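Local structure of checkpoint serine/threonine-protein kinase BUB1 (Saccharomyces cerevisiae, 3ESL) at residues I38-S43 and Q53-S58; T59-L64 and R196-S201; Y66-E71 and F102-N107. The protein acts in the spindle assembly checkpoint, delaying anaphase until chromosomes are bioriented, and phosphorylates BUB3, with its conserved all-helical N-terminal domain described here. One frame throughout, in Å; residues are numbered along the deposited sequence.

Contact 1: residues I38-S43 and Q53-S58; sequences IWISTS and QEVLRS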
loop_
_atom_site.group_PDB
_atom_site.type_symbol
_atom_site.label_atom_id
_atom_site.label_comp_id
_atom_site.label_asym_id
_atom_site.label_seq_id
_atom_site.Cartn_x
_atom_site.Cartn_y
_atom_site.Cartn_z
ATOM N N ILE A 38 0.892 -6.256 13.828
ATOM C CA ILE A 38 0.342 -7.601 13.862
ATOM C C ILE A 38 -0.350 -7.811 15.207
ATOM O O ILE A 38 -1.465 -8.336 15.241
ATOM C CB ILE A 38 1.418 -8.664 13.598
ATOM C CG1 ILE A 38 1.880 -8.579 12.130
ATOM C CG2 ILE A 38 0.897 -10.083 13.901
ATOM C CD1 ILE A 38 3.146 -9.332 11.841
ATOM N N TRP A 39 0.289 -7.362 16.285
ATOM C CA TRP A 39 -0.300 -7.485 17.634
ATOM C C TRP A 39 -1.606 -6.689 17.756
ATOM O O TRP A 39 -2.610 -7.184 18.294
ATOM C CB TRP A 39 0.695 -7.072 18.718
ATOM C CG TRP A 39 0.071 -7.104 20.083
ATOM C CD1 TRP A 39 -0.068 -8.200 20.892
ATOM C CD2 TRP A 39 -0.538 -6.006 20.774
ATOM N NE1 TRP A 39 -0.731 -7.850 22.052
ATOM C CE2 TRP A 39 -1.021 -6.507 22.011
ATOM C CE3 TRP A 39 -0.719 -4.643 20.476
ATOM C CZ2 TRP A 39 -1.671 -5.691 22.948
ATOM C CZ3 TRP A 39 -1.368 -3.827 21.409
ATOM C CH2 TRP A 39 -1.838 -4.362 22.637
ATOM N N ILE A 40 -1.604 -5.456 17.258
ATOM C CA ILE A 40 -2.815 -4.636 17.295
ATOM C C ILE A 40 -3.958 -5.304 16.527
ATOM O O ILE A 40 -5.089 -5.372 17.016
ATOM C CB ILE A 40 -2.597 -3.253 16.673
ATOM C CG1 ILE A 40 -1.546 -2.458 17.444
ATOM C CG2 ILE A 40 -3.931 -2.468 16.620
ATOM C CD1 ILE A 40 -0.983 -1.278 16.646
ATOM N N SER A 41 -3.655 -5.785 15.322
ATOM C CA SER A 41 -4.685 -6.283 14.420
ATOM C C SER A 41 -5.231 -7.647 14.850
ATOM O O SER A 41 -6.288 -8.073 14.374
ATOM C CB SER A 41 -4.155 -6.334 12.985
ATOM O OG SER A 41 -3.104 -7.276 12.875
ATOM N N THR A 42 -4.509 -8.328 15.734
ATOM C CA THR A 42 -4.942 -9.627 16.229
ATOM C C THR A 42 -5.423 -9.504 17.678
ATOM O O THR A 42 -6.621 -9.578 17.944
ATOM C CB THR A 42 -3.845 -10.709 16.082
ATOM O OG1 THR A 42 -2.654 -10.291 16.762
ATOM C CG2 THR A 42 -3.531 -10.968 14.601
ATOM N N SER A 43 -4.502 -9.259 18.597
ATOM C CA SER A 43 -4.818 -9.277 20.018
ATOM C C SER A 43 -5.665 -8.093 20.477
ATOM O O SER A 43 -6.702 -8.276 21.127
ATOM C CB SER A 43 -3.536 -9.378 20.842
ATOM O OG SER A 43 -2.869 -10.592 20.551
ATOM N N GLN A 53 -9.027 -0.051 16.145
ATOM C CA GLN A 53 -9.088 0.549 14.808
ATOM C C GLN A 53 -8.239 1.825 14.714
ATOM O O GLN A 53 -7.437 1.977 13.778
ATOM C CB GLN A 53 -10.547 0.834 14.420
ATOM C CG GLN A 53 -10.716 1.379 13.009
ATOM C CD GLN A 53 -12.145 1.781 12.694
ATOM O OE1 GLN A 53 -13.091 1.022 12.936
ATOM N NE2 GLN A 53 -12.308 2.978 12.136
ATOM N N GLU A 54 -8.435 2.723 15.679
ATOM C CA GLU A 54 -7.716 3.991 15.768
ATOM C C GLU A 54 -6.212 3.770 15.913
ATOM O O GLU A 54 -5.411 4.405 15.219
ATOM C CB GLU A 54 -8.240 4.814 16.955
ATOM C CG GLU A 54 -7.463 6.102 17.241
ATOM C CD GLU A 54 -7.449 6.483 18.719
ATOM O OE1 GLU A 54 -8.487 6.322 19.402
ATOM O OE2 GLU A 54 -6.391 6.948 19.200
ATOM N N VAL A 55 -5.841 2.865 16.816
ATOM C CA VAL A 55 -4.434 2.603 17.115
ATOM C C VAL A 55 -3.782 1.927 15.909
ATOM O O VAL A 55 -2.627 2.229 15.573
ATOM C CB VAL A 55 -4.246 1.760 18.399
ATOM C CG1 VAL A 55 -2.770 1.457 18.639
ATOM C CG2 VAL A 55 -4.840 2.496 19.614
ATOM N N LEU A 56 -4.516 1.029 15.258
ATOM C CA LEU A 56 -3.980 0.396 14.048
ATOM C C LEU A 56 -3.723 1.465 12.981
ATOM O O LEU A 56 -2.641 1.497 12.375
ATOM C CB LEU A 56 -4.903 -0.707 13.518
ATOM C CG LEU A 56 -4.406 -1.425 12.255
ATOM C CD1 LEU A 56 -3.038 -2.087 12.472
ATOM C CD2 LEU A 56 -5.431 -2.440 11.740
ATOM N N ARG A 57 -4.704 2.339 12.751
ATOM C CA ARG A 57 -4.576 3.347 11.694
ATOM C C ARG A 57 -3.381 4.251 11.964
ATOM O O ARG A 57 -2.558 4.468 11.074
ATOM C CB ARG A 57 -5.871 4.168 11.519
ATOM C CG ARG A 57 -5.760 5.203 10.385
ATOM C CD ARG A 57 -7.094 5.754 9.876
ATOM N NE ARG A 57 -6.864 6.479 8.616
ATOM C CZ ARG A 57 -7.799 6.862 7.743
ATOM N NH1 ARG A 57 -9.087 6.599 7.962
ATOM N NH2 ARG A 57 -7.438 7.517 6.636
ATOM N N SER A 58 -3.284 4.760 13.193
ATOM C CA SER A 58 -2.178 5.642 13.602
ATOM C C SER A 58 -0.801 4.990 13.502
ATOM O O SER A 58 0.169 5.627 13.083
ATOM C CB SER A 58 -2.414 6.160 15.027
ATOM O OG SER A 58 -1.215 6.672 15.588
#

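Contact 2: residues T59-L64 and R196-S201; sequences TMERCL and RKFLTS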
loop_
_atom_site.group_PDB
_atom_site.type_symbol
_atom_site.label_atom_id
_atom_site.label_comp_id
_atom_site.label_asym_id
_atom_site.label_seq_id
_atom_site.Cartn_x
_atom_site.Cartn_y
_atom_site.Cartn_z
ATOM N N THR A 59 -0.718 3.722 13.891
ATOM C CA THR A 59 0.537 2.990 13.866
ATOM C C THR A 59 0.969 2.761 12.420
ATOM O O THR A 59 2.157 2.891 12.105
ATOM C CB THR A 59 0.431 1.671 14.649
ATOM O OG1 THR A 59 0.063 1.983 16.001
ATOM C CG2 THR A 59 1.773 0.962 14.681
ATOM N N MET A 60 0.012 2.436 11.560
ATOM C CA MET A 60 0.337 2.158 10.157
ATOM C C MET A 60 0.834 3.456 9.509
ATOM O O MET A 60 1.802 3.454 8.751
ATOM C CB MET A 60 -0.870 1.593 9.415
ATOM C CG MET A 60 -1.212 0.178 9.843
ATOM S SD MET A 60 -2.608 -0.471 8.920
ATOM C CE MET A 60 -1.829 -0.749 7.349
ATOM N N GLU A 61 0.180 4.570 9.837
ATOM C CA GLU A 61 0.591 5.869 9.301
ATOM C C GLU A 61 1.997 6.230 9.783
ATOM O O GLU A 61 2.833 6.688 8.986
ATOM C CB GLU A 61 -0.421 6.954 9.678
ATOM C CG GLU A 61 -1.742 6.772 8.989
ATOM C CD GLU A 61 -2.720 7.891 9.292
ATOM O OE1 GLU A 61 -2.348 8.816 10.048
ATOM O OE2 GLU A 61 -3.845 7.827 8.756
ATOM N N ARG A 62 2.259 6.025 11.072
ATOM C CA ARG A 62 3.597 6.248 11.632
ATOM C C ARG A 62 4.645 5.418 10.898
ATOM O O ARG A 62 5.717 5.924 10.541
ATOM C CB ARG A 62 3.628 5.926 13.130
ATOM C CG ARG A 62 3.051 7.020 14.005
ATOM C CD ARG A 62 2.952 6.548 15.453
ATOM N NE ARG A 62 4.218 6.681 16.170
ATOM C CZ ARG A 62 4.377 6.370 17.456
ATOM N NH1 ARG A 62 3.355 5.901 18.146
ATOM N NH2 ARG A 62 5.554 6.527 18.048
ATOM N N CYS A 63 4.323 4.146 10.669
ATOM C CA CYS A 63 5.231 3.237 9.959
ATOM C C CYS A 63 5.554 3.781 8.562
ATOM O O CYS A 63 6.724 3.910 8.179
ATOM C CB CYS A 63 4.585 1.861 9.842
ATOM S SG CYS A 63 5.565 0.724 8.845
ATOM N N LEU A 64 4.509 4.105 7.805
ATOM C CA LEU A 64 4.704 4.563 6.420
ATOM C C LEU A 64 5.568 5.826 6.376
ATOM O O LEU A 64 6.510 5.929 5.578
ATOM C CB LEU A 64 3.364 4.789 5.736
ATOM C CG LEU A 64 2.520 3.515 5.578
ATOM C CD1 LEU A 64 1.177 3.825 4.884
ATOM C CD2 LEU A 64 3.298 2.416 4.827
ATOM N N ARG A 196 -0.357 14.124 4.366
ATOM C CA ARG A 196 -0.259 15.570 4.616
ATOM C C ARG A 196 -0.807 15.932 6.005
ATOM O O ARG A 196 -0.186 16.708 6.748
ATOM C CB ARG A 196 -0.962 16.344 3.506
ATOM C CG ARG A 196 -0.269 16.155 2.154
ATOM C CD ARG A 196 -0.809 17.100 1.096
ATOM N NE ARG A 196 -2.028 16.599 0.470
ATOM C CZ ARG A 196 -3.202 17.217 0.516
ATOM N NH1 ARG A 196 -3.335 18.370 1.166
ATOM N NH2 ARG A 196 -4.246 16.679 -0.102
ATOM N N LYS A 197 -1.943 15.333 6.367
ATOM C CA LYS A 197 -2.555 15.558 7.684
ATOM C C LYS A 197 -1.641 15.094 8.819
ATOM O O LYS A 197 -1.515 15.770 9.855
ATOM C CB LYS A 197 -3.922 14.875 7.779
ATOM C CG LYS A 197 -4.575 15.038 9.149
ATOM C CD LYS A 197 -5.598 13.954 9.452
ATOM C CE LYS A 197 -7.012 14.441 9.221
ATOM N NZ LYS A 197 -7.974 13.734 10.113
ATOM N N PHE A 198 -1.000 13.941 8.626
ATOM C CA PHE A 198 -0.045 13.434 9.614
ATOM C C PHE A 198 1.092 14.434 9.844
ATOM O O PHE A 198 1.445 14.749 10.986
ATOM C CB PHE A 198 0.522 12.085 9.173
ATOM C CG PHE A 198 1.446 11.462 10.183
ATOM C CD1 PHE A 198 2.781 11.863 10.276
ATOM C CD2 PHE A 198 0.976 10.481 11.052
ATOM C CE1 PHE A 198 3.634 11.292 11.216
ATOM C CE2 PHE A 198 1.818 9.906 11.989
ATOM C CZ PHE A 198 3.154 10.307 12.070
ATOM N N LEU A 199 1.645 14.947 8.748
ATOM C CA LEU A 199 2.803 15.835 8.819
ATOM C C LEU A 199 2.463 17.188 9.443
ATOM O O LEU A 199 3.272 17.758 10.180
ATOM C CB LEU A 199 3.430 16.001 7.426
ATOM C CG LEU A 199 4.096 14.741 6.854
ATOM C CD1 LEU A 199 4.438 14.920 5.393
ATOM C CD2 LEU A 199 5.333 14.348 7.663
ATOM N N THR A 200 1.267 17.690 9.163
ATOM C CA THR A 200 0.867 19.010 9.642
ATOM C C THR A 200 0.370 18.966 11.088
ATOM O O THR A 200 0.417 19.976 11.801
ATOM C CB THR A 200 -0.188 19.667 8.724
ATOM O OG1 THR A 200 -1.335 18.810 8.579
ATOM C CG2 THR A 200 0.412 19.937 7.358
ATOM N N SER A 201 -0.090 17.790 11.511
ATOM C CA SER A 201 -0.588 17.579 12.872
ATOM C C SER A 201 0.545 17.301 13.855
ATOM O O SER A 201 1.684 17.011 13.471
ATOM C CB SER A 201 -1.588 16.423 12.906
ATOM O OG SER A 201 -2.771 16.752 12.202
#

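Contact 3: residues Y66-E71 and F102-N107; sequences YIQDME and FKYMFN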
loop_
_atom_site.group_PDB
_atom_site.type_symbol
_atom_site.label_atom_id
_atom_site.label_comp_id
_atom_site.label_asym_id
_atom_site.label_seq_id
_atom_site.Cartn_x
_atom_site.Cartn_y
_atom_site.Cartn_z
ATOM N N TYR A 66 7.666 6.990 8.782
ATOM C CA TYR A 66 9.019 6.768 9.283
ATOM C C TYR A 66 9.925 6.083 8.254
ATOM O O TYR A 66 11.090 6.456 8.084
ATOM C CB TYR A 66 8.980 5.946 10.561
ATOM C CG TYR A 66 10.296 5.902 11.301
ATOM C CD1 TYR A 66 10.628 6.903 12.216
ATOM C CD2 TYR A 66 11.200 4.865 11.098
ATOM C CE1 TYR A 66 11.828 6.864 12.904
ATOM C CE2 TYR A 66 12.407 4.822 11.776
ATOM C CZ TYR A 66 12.712 5.821 12.679
ATOM O OH TYR A 66 13.911 5.775 13.366
ATOM N N ILE A 67 9.377 5.089 7.566
ATOM C CA ILE A 67 10.172 4.237 6.697
ATOM C C ILE A 67 10.293 4.805 5.258
ATOM O O ILE A 67 11.262 4.495 4.552
ATOM C CB ILE A 67 9.605 2.782 6.701
ATOM C CG1 ILE A 67 9.569 2.193 8.131
ATOM C CG2 ILE A 67 10.357 1.882 5.692
ATOM C CD1 ILE A 67 10.942 1.820 8.744
ATOM N N GLN A 68 9.354 5.664 4.851
ATOM C CA GLN A 68 9.227 6.083 3.432
ATOM C C GLN A 68 10.468 6.716 2.784
ATOM O O GLN A 68 10.690 6.544 1.583
ATOM C CB GLN A 68 8.030 7.012 3.207
ATOM C CG GLN A 68 8.150 8.385 3.906
ATOM C CD GLN A 68 7.059 9.372 3.516
ATOM O OE1 GLN A 68 6.943 10.454 4.110
ATOM N NE2 GLN A 68 6.257 9.010 2.523
ATOM N N ASP A 69 11.246 7.460 3.554
ATOM C CA ASP A 69 12.388 8.165 2.955
ATOM C C ASP A 69 13.688 7.360 3.047
ATOM O O ASP A 69 14.723 7.784 2.512
ATOM C CB ASP A 69 12.541 9.585 3.522
ATOM C CG ASP A 69 11.484 10.561 2.984
ATOM O OD1 ASP A 69 11.148 10.504 1.780
ATOM O OD2 ASP A 69 11.001 11.402 3.768
ATOM N N MET A 70 13.616 6.193 3.699
ATOM C CA MET A 70 14.713 5.235 3.707
ATOM C C MET A 70 14.694 4.489 2.377
ATOM O O MET A 70 13.861 3.581 2.168
ATOM C CB MET A 70 14.576 4.242 4.865
ATOM C CG MET A 70 14.725 4.861 6.242
ATOM S SD MET A 70 14.530 3.615 7.524
ATOM C CE MET A 70 14.862 4.585 8.988
ATOM N N GLU A 71 15.612 4.873 1.495
ATOM C CA GLU A 71 15.702 4.320 0.142
ATOM C C GLU A 71 15.914 2.812 0.132
ATOM O O GLU A 71 15.514 2.123 -0.816
ATOM C CB GLU A 71 16.828 5.005 -0.639
ATOM C CG GLU A 71 16.547 6.465 -0.971
ATOM C CD GLU A 71 17.661 7.117 -1.771
ATOM O OE1 GLU A 71 18.768 7.313 -1.218
ATOM O OE2 GLU A 71 17.421 7.447 -2.951
ATOM N N PHE A 102 -1.243 5.297 -4.533
ATOM C CA PHE A 102 -0.432 4.545 -5.493
ATOM C C PHE A 102 0.489 5.460 -6.311
ATOM O O PHE A 102 1.642 5.118 -6.574
ATOM C CB PHE A 102 -1.304 3.731 -6.444
ATOM C CG PHE A 102 -1.827 2.446 -5.861
ATOM C CD1 PHE A 102 -0.979 1.362 -5.654
ATOM C CD2 PHE A 102 -3.193 2.300 -5.596
ATOM C CE1 PHE A 102 -1.481 0.147 -5.136
ATOM C CE2 PHE A 102 -3.706 1.113 -5.080
ATOM C CZ PHE A 102 -2.839 0.026 -4.850
ATOM N N LYS A 103 -0.033 6.614 -6.720
ATOM C CA LYS A 103 0.746 7.598 -7.471
ATOM C C LYS A 103 1.938 8.163 -6.684
ATOM O O LYS A 103 3.022 8.385 -7.245
ATOM C CB LYS A 103 -0.169 8.740 -7.937
ATOM C CG LYS A 103 -1.109 8.312 -9.039
ATOM C CD LYS A 103 -2.183 9.362 -9.281
ATOM C CE LYS A 103 -1.553 10.697 -9.636
ATOM N NZ LYS A 103 -2.472 11.562 -10.445
ATOM N N TYR A 104 1.727 8.391 -5.393
ATOM C CA TYR A 104 2.769 8.880 -4.497
ATOM C C TYR A 104 3.883 7.841 -4.345
ATOM O O TYR A 104 5.071 8.151 -4.474
ATOM C CB TYR A 104 2.139 9.192 -3.149
ATOM C CG TYR A 104 3.080 9.646 -2.062
ATOM C CD1 TYR A 104 3.458 10.989 -1.956
ATOM C CD2 TYR A 104 3.555 8.746 -1.108
ATOM C CE1 TYR A 104 4.301 11.417 -0.932
ATOM C CE2 TYR A 104 4.397 9.163 -0.080
ATOM C CZ TYR A 104 4.762 10.503 -0.002
ATOM O OH TYR A 104 5.592 10.932 1.010
ATOM N N MET A 105 3.485 6.601 -4.070
ATOM C CA MET A 105 4.417 5.476 -4.085
ATOM C C MET A 105 5.213 5.398 -5.406
ATOM O O MET A 105 6.436 5.267 -5.393
ATOM C CB MET A 105 3.641 4.180 -3.865
ATOM C CG MET A 105 2.966 4.097 -2.490
ATOM S SD MET A 105 1.698 2.798 -2.515
ATOM C CE MET A 105 2.733 1.346 -2.568
ATOM N N PHE A 106 4.513 5.490 -6.533
ATOM C CA PHE A 106 5.156 5.405 -7.852
ATOM C C PHE A 106 6.235 6.493 -7.987
ATOM O O PHE A 106 7.367 6.222 -8.380
ATOM C CB PHE A 106 4.117 5.519 -8.969
ATOM C CG PHE A 106 4.678 5.247 -10.343
ATOM C CD1 PHE A 106 4.818 3.941 -10.809
ATOM C CD2 PHE A 106 5.070 6.299 -11.164
ATOM C CE1 PHE A 106 5.346 3.683 -12.083
ATOM C CE2 PHE A 106 5.597 6.055 -12.440
ATOM C CZ PHE A 106 5.734 4.741 -12.896
ATOM N N ASN A 107 5.871 7.715 -7.603
ATOM C CA ASN A 107 6.785 8.863 -7.647
ATOM C C ASN A 107 8.037 8.676 -6.786
ATOM O O ASN A 107 9.122 9.131 -7.155
ATOM C CB ASN A 107 6.054 10.129 -7.206
ATOM C CG ASN A 107 6.917 11.388 -7.348
ATOM O OD1 ASN A 107 7.304 12.010 -6.354
ATOM N ND2 ASN A 107 7.226 11.748 -8.579
#

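Contact 1: residues I38-S43 and Q53-S58
Ile40 reaches across from helix 29-47 and sets its two branches on neighbouring residues of helix 49-67. Its CG2 methyl, anti to the backbone N, rests 3.7 Å from Leu56 CB and comes almost as near to the Leu56 backbone, Ile40 CG2 to Leu56 N being 3.8 Å. The longer branch lies beside the Ile40 backbone N (chi1 -62°) and carries CD1 to Val55, where Ile40 CD1 and Val55 CG1 are 3.8 Å apart. Here the two side chains meet at about a right angle, methyl against methyl. Leu56 holds its CG anti to the backbone N and sends CD2 across to helix 29-47, where Leu56 CD2 lies 4.3 Å from Ser41 CB, at the more open margin of the contact. The hydroxyl of Ser41 belongs to its own helix, bonding to Met37 O. The two short segments run antiparallel, their axes 9.4 Å apart at an angle of 160°, an antiparallel helical hairpin consistent with the TPR-like character of this domain. Tyr36 and Tyr44 of helix 29-47 also touch Val55, while Leu89 of helix 77-90 packs on Leu56. With aliphatic carbon supplying the side-chain contacts between these segments, the pairing depends on shape and burial of apolar surface rather than on directed polar bonds.

Contact 2: residues T59-L64 and R196-S201
Phe198 extends from the C-terminal helix 193-200 toward helix 49-67 and lays one edge of its ring along Glu61 and Arg62. Its CB points at the partner helix, and CG stands anti to the backbone N (chi1 -176°), which carries the ring outward from its own helix. Beyond CG, the CD2 corner meets Glu61 twice: Phe198 CD2 is 4.0 Å from Glu61 CB and 3.9 Å from Glu61 OE1. That oxygen sits at the ring edge, near its plane, and the carboxylate is turned steeply to the ring, 76° between planes. One atom further, Phe198 CE2 lies 3.7 Å from Arg62 CG and 4.0 Å from the Arg62 backbone N. At the tip, Phe198 CZ touches the same methylene, 3.8 Å from Arg62 CG, so the aliphatic start of the arginine borders the far end of the ring. In the conformer described, Arg62 then bends at chi3 (82°) and takes its guanidinium on to Glu16 of helix 4-21, with which NH1 forms a salt bridge. Glu61 OE2 is hydrogen-bonded to Tyr86 OH of helix 77-90. The ring thus borders the arginine's methylene and one carboxylate oxygen of Glu61, while Glu61 OE2 and the guanidinium are engaged by other helices. This is a surface contact, in which the last helix of the chain lies on helix 49-67, with Phe194, one turn before Phe198, touching Glu61 and Leu64, while helices 29-47 and 77-90 cover other sides of helix 49-67.

Contact 3: residues Y66-E71 and F102-N107
Gln68 NE2 and Tyr104 OH meet at 2.5 Å, a weak hydrogen bond with an N-H...O angle of 128°, and a doubtful one, since the separation is unusually short for N and O. The amide nitrogen comes in at the edge of the tyrosine ring, in its plane, and is also close to Tyr104 CE2, at 3.2 Å, a tight approach. Amide and ring planes are 37° apart, and the two side chains cross at about a right angle. The other end of the amide is close too, Gln68 OE1 to Tyr104 OH being 3.4 Å, but at an angle too poor for a bond. Both residues are buried, so this polar pair is set inside the protein. Gln68 gets there with CG between its backbone N and carbonyl carbon (chi1 66°), the chain then running out extended to the amide; Tyr104 reaches out from helix 95-108 with CG anti to its backbone N. The contact joins two parts of an all-helical, TPR-like domain: the chain leaving helix 49-67, and helix 95-108, with helix 77-90 between them in sequence. On the first side, a type I beta turn from Ile67 to Met70, closed by Met70 N to Ile67 O at 3.0 Å, places Gln68 at its second position. Next to it, Asp69 OD1 forms a salt bridge with Lys108 NZ, linking the same two regions by opposite charges. On the other side, Tyr188 and Ala191, from a later loop, pack on the Tyr104 side chain, and Met105 of the same helix turns to Leu80 and Trp83 of helix 77-90.

In the fold
From the N terminus, contact 1 comes first and closes the short loop between helices 29-47 and 49-67, pairing them as neighbours. Helix 49-67 then serves all three contacts in turn. Where contact 1 leaves off, contact 2 opens, and the two touch through Ile40 CD1 and Thr59 OG1. Contact 2 spans 131 intervening residues and brings the C-terminal helix 193-200 back onto the C-terminal half of this helix. Contact 3 is nested inside that large loop: it begins just past residue 64, passes over helix 77-90 and ends on helix 95-108. Its centre lies about 22 Å from that of contact 1.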